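Local coordinates for cell surface protein (Faecalibacterium prausnitzii A2-165, PDB 4GT6) that is of unknown function but, as an extracellular leucine-rich repeat protein of the BspA type, probably binds other proteins, at residues V277-G282 / E304-G309. Residues are numbered along the deposited sequence; the frame is centred on the assembly and turned at random.
Sequences VSIGTG and ESVFAG. With EDO (1,2-ethanediol), chain B.
Neighbouring coils of the BspA-type leucine-rich repeat solenoid meet where the loop leaving strand 278-279 runs beside the loop that follows strand 301-302, with Gly282 lying against Glu304, Ser305 and Val306. The one direct hydrogen bond between the two segments runs from Gly282 N to Glu304 O at 2.8 Å, the donor standing nearly on the axis of the carbonyl. Next to it, the CA of Gly282 makes a CA-H...O contact of 3.3 Å with Ser305 O, close to straight at the hydrogen (165°). Gly282 thus touches two successive carbonyls, and its CA also packs against that of Val306. The Thr281 and Glu304 side chains run alongside each other, Thr281 CG2 lying 3.9 Å from Glu304 OE2. With OG1 beside the backbone N (chi1 -63°), CG2 falls anti to that N and lies 3.4 Å from Glu304 O, while a water joins Thr281 OG1 to Glu304 N. On the side of residues 277-282, Thr281 N donates to O1 of a 1,2-ethanediol probably carried over from crystallisation, and Thr281 O accepts from Thr258 OG1. Within the solenoid, the Phe307 ring meets those of Phe284 and Phe330, and Val306 CG2 sits over one face of the Phe307 ring, offset toward its rim. From there the same methyl reaches Ile279, whose side chain crosses that of Val306 at about a right angle, with the two CG2 atoms 4.0 Å apart.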
ATOM      1  N   VAL A 277      20.642  12.649   4.115  1.00 14.22           N
ATOM      2  CA  VAL A 277      20.283  13.888   4.828  1.00 15.65           C
ATOM      3  C   VAL A 277      18.928  13.763   5.534  1.00 19.82           C
ATOM      4  O   VAL A 277      18.593  14.624   6.350  1.00 18.92           O
ATOM      5  CB  VAL A 277      20.345  15.158   3.944  1.00 20.74           C
ATOM      6  CG1 VAL A 277      21.755  15.377   3.400  1.00 20.44           C
ATOM      7  CG2 VAL A 277      19.307  15.135   2.820  1.00 20.67           C
ATOM      8  N   SER A 278      18.123  12.744   5.196  1.00 16.45           N
ATOM      9  CA  SER A 278      16.820  12.569   5.858  1.00 15.87           C
ATOM     10  C   SER A 278      16.380  11.111   5.851  1.00 19.61           C
ATOM     11  O   SER A 278      16.767  10.338   4.985  1.00 16.81           O
ATOM     12  CB  SER A 278      15.734  13.440   5.221  1.00 18.38           C
ATOM     13  OG  SER A 278      15.447  13.048   3.891  1.00 22.59           O
ATOM     14  N   ILE A 279      15.572  10.763   6.844  1.00 17.88           N
ATOM     15  CA  ILE A 279      14.982   9.432   7.055  1.00 17.80           C
ATOM     16  C   ILE A 279      13.481   9.608   7.176  1.00 20.45           C
ATOM     17  O   ILE A 279      13.037  10.485   7.924  1.00 19.64           O
ATOM     18  CB  ILE A 279      15.557   8.763   8.330  1.00 20.60           C
ATOM     19  CG1 ILE A 279      17.100   8.704   8.310  1.00 20.80           C
ATOM     20  CG2 ILE A 279      14.980   7.364   8.514  1.00 19.95           C
ATOM     21  CD1 ILE A 279      17.714   8.328   9.682  1.00 29.15           C
ATOM     22  N   GLY A 280      12.715   8.757   6.488  1.00 16.53           N
ATOM     23  CA  GLY A 280      11.264   8.816   6.531  1.00 16.03           C
ATOM     24  C   GLY A 280      10.677   8.125   7.746  1.00 16.43           C
ATOM     25  O   GLY A 280      11.318   7.277   8.375  1.00 14.95           O
ATOM     26  N   THR A 281       9.422   8.441   8.039  1.00 16.07           N
ATOM     27  CA  THR A 281       8.648   7.816   9.122  1.00 16.33           C
ATOM     28  C   THR A 281       8.753   6.283   9.066  1.00 17.31           C
ATOM     29  O   THR A 281       8.640   5.692   7.984  1.00 16.87           O
ATOM     30  CB  THR A 281       7.163   8.227   8.994  1.00 21.58           C
ATOM     31  OG1 THR A 281       7.073   9.642   9.163  1.00 20.70           O
ATOM     32  CG2 THR A 281       6.255   7.510  10.032  1.00 20.56           C
ATOM     33  N   GLY A 282       8.996   5.673  10.225  1.00 14.96           N
ATOM     34  CA  GLY A 282       9.031   4.222  10.398  1.00 15.93           C
ATOM     35  C   GLY A 282      10.004   3.502   9.484  1.00 17.83           C
ATOM     36  O   GLY A 282       9.786   2.336   9.148  1.00 17.60           O
ATOM     37  N   GLU A 304       9.102   9.964  13.182  1.00 16.77           N
ATOM     38  CA  GLU A 304       8.121   9.187  13.906  1.00 17.43           C
ATOM     39  C   GLU A 304       8.309   7.679  13.671  1.00 19.37           C
ATOM     40  O   GLU A 304       8.559   7.257  12.540  1.00 17.99           O
ATOM     41  CB  GLU A 304       6.725   9.649  13.446  1.00 19.87           C
ATOM     42  CG  GLU A 304       5.549   8.821  13.918  1.00 33.14           C
ATOM     43  CD  GLU A 304       4.274   9.330  13.278  1.00 54.02           C
ATOM     44  OE1 GLU A 304       4.053  10.565  13.311  1.00 40.24           O
ATOM     45  OE2 GLU A 304       3.554   8.516  12.653  1.00 44.79           O
ATOM     46  N   SER A 305       8.251   6.883  14.769  1.00 18.09           N
ATOM     47  CA  SER A 305       8.331   5.410  14.768  1.00 18.64           C
ATOM     48  C   SER A 305       9.575   4.855  14.049  1.00 19.72           C
ATOM     49  O   SER A 305       9.544   3.695  13.629  1.00 19.76           O
ATOM     50  CB  SER A 305       7.091   4.813  14.095  1.00 22.56           C
ATOM     51  OG  SER A 305       5.871   5.228  14.684  1.00 23.31           O
ATOM     52  N   VAL A 306      10.662   5.643  13.934  1.00 14.62           N
ATOM     53  CA  VAL A 306      11.841   5.228  13.131  1.00 14.53           C
ATOM     54  C   VAL A 306      12.383   3.828  13.554  1.00 16.88           C
ATOM     55  O   VAL A 306      12.665   3.016  12.676  1.00 16.42           O
ATOM     56  CB  VAL A 306      12.961   6.304  13.051  1.00 18.45           C
ATOM     57  CG1 VAL A 306      13.482   6.720  14.430  1.00 18.32           C
ATOM     58  CG2 VAL A 306      14.098   5.872  12.106  1.00 17.99           C
ATOM     59  N   PHE A 307      12.499   3.555  14.855  1.00 16.37           N
ATOM     60  CA  PHE A 307      12.970   2.271  15.381  1.00 17.47           C
ATOM     61  C   PHE A 307      11.926   1.626  16.283  1.00 21.79           C
ATOM     62  O   PHE A 307      12.272   0.794  17.115  1.00 22.06           O
ATOM     63  CB  PHE A 307      14.304   2.447  16.137  1.00 19.45           C
ATOM     64  CG  PHE A 307      15.407   2.972  15.252  1.00 19.11           C
ATOM     65  CD1 PHE A 307      15.947   2.181  14.237  1.00 20.02           C
ATOM     66  CD2 PHE A 307      15.927   4.249  15.445  1.00 19.99           C
ATOM     67  CE1 PHE A 307      16.954   2.680  13.399  1.00 20.20           C
ATOM     68  CE2 PHE A 307      16.932   4.745  14.608  1.00 21.69           C
ATOM     69  CZ  PHE A 307      17.437   3.961  13.589  1.00 19.79           C
ATOM     70  N   ALA A 308      10.645   1.961  16.101  1.00 19.18           N
ATOM     71  CA  ALA A 308       9.586   1.352  16.899  1.00 20.13           C
ATOM     72  C   ALA A 308       9.598  -0.183  16.696  1.00 26.31           C
ATOM     73  O   ALA A 308       9.763  -0.651  15.559  1.00 24.44           O
ATOM     74  CB  ALA A 308       8.227   1.944  16.509  1.00 21.04           C
ATOM     75  N   GLY A 309       9.511  -0.935  17.794  1.00 24.18           N
ATOM     76  CA  GLY A 309       9.488  -2.400  17.755  1.00 24.75           C
ATOM     77  C   GLY A 309      10.822  -3.066  17.442  1.00 27.17           C
ATOM     78  O   GLY A 309      10.859  -4.248  17.074  1.00 27.34           O
TER
HETATM   79  C1  EDO B 900       8.657  11.963   6.893  1.00 43.55           C
HETATM   80  O1  EDO B 900       8.567  10.711   6.203  1.00 38.10           O
HETATM   81  C2  EDO B 900      10.112  12.264   7.333  1.00 47.21           C
HETATM   82  O2  EDO B 900      10.815  12.954   6.312  1.00 48.98           O
HETATM   83  O   HOH W   1       8.045  11.561  10.953  1.00 27.58           O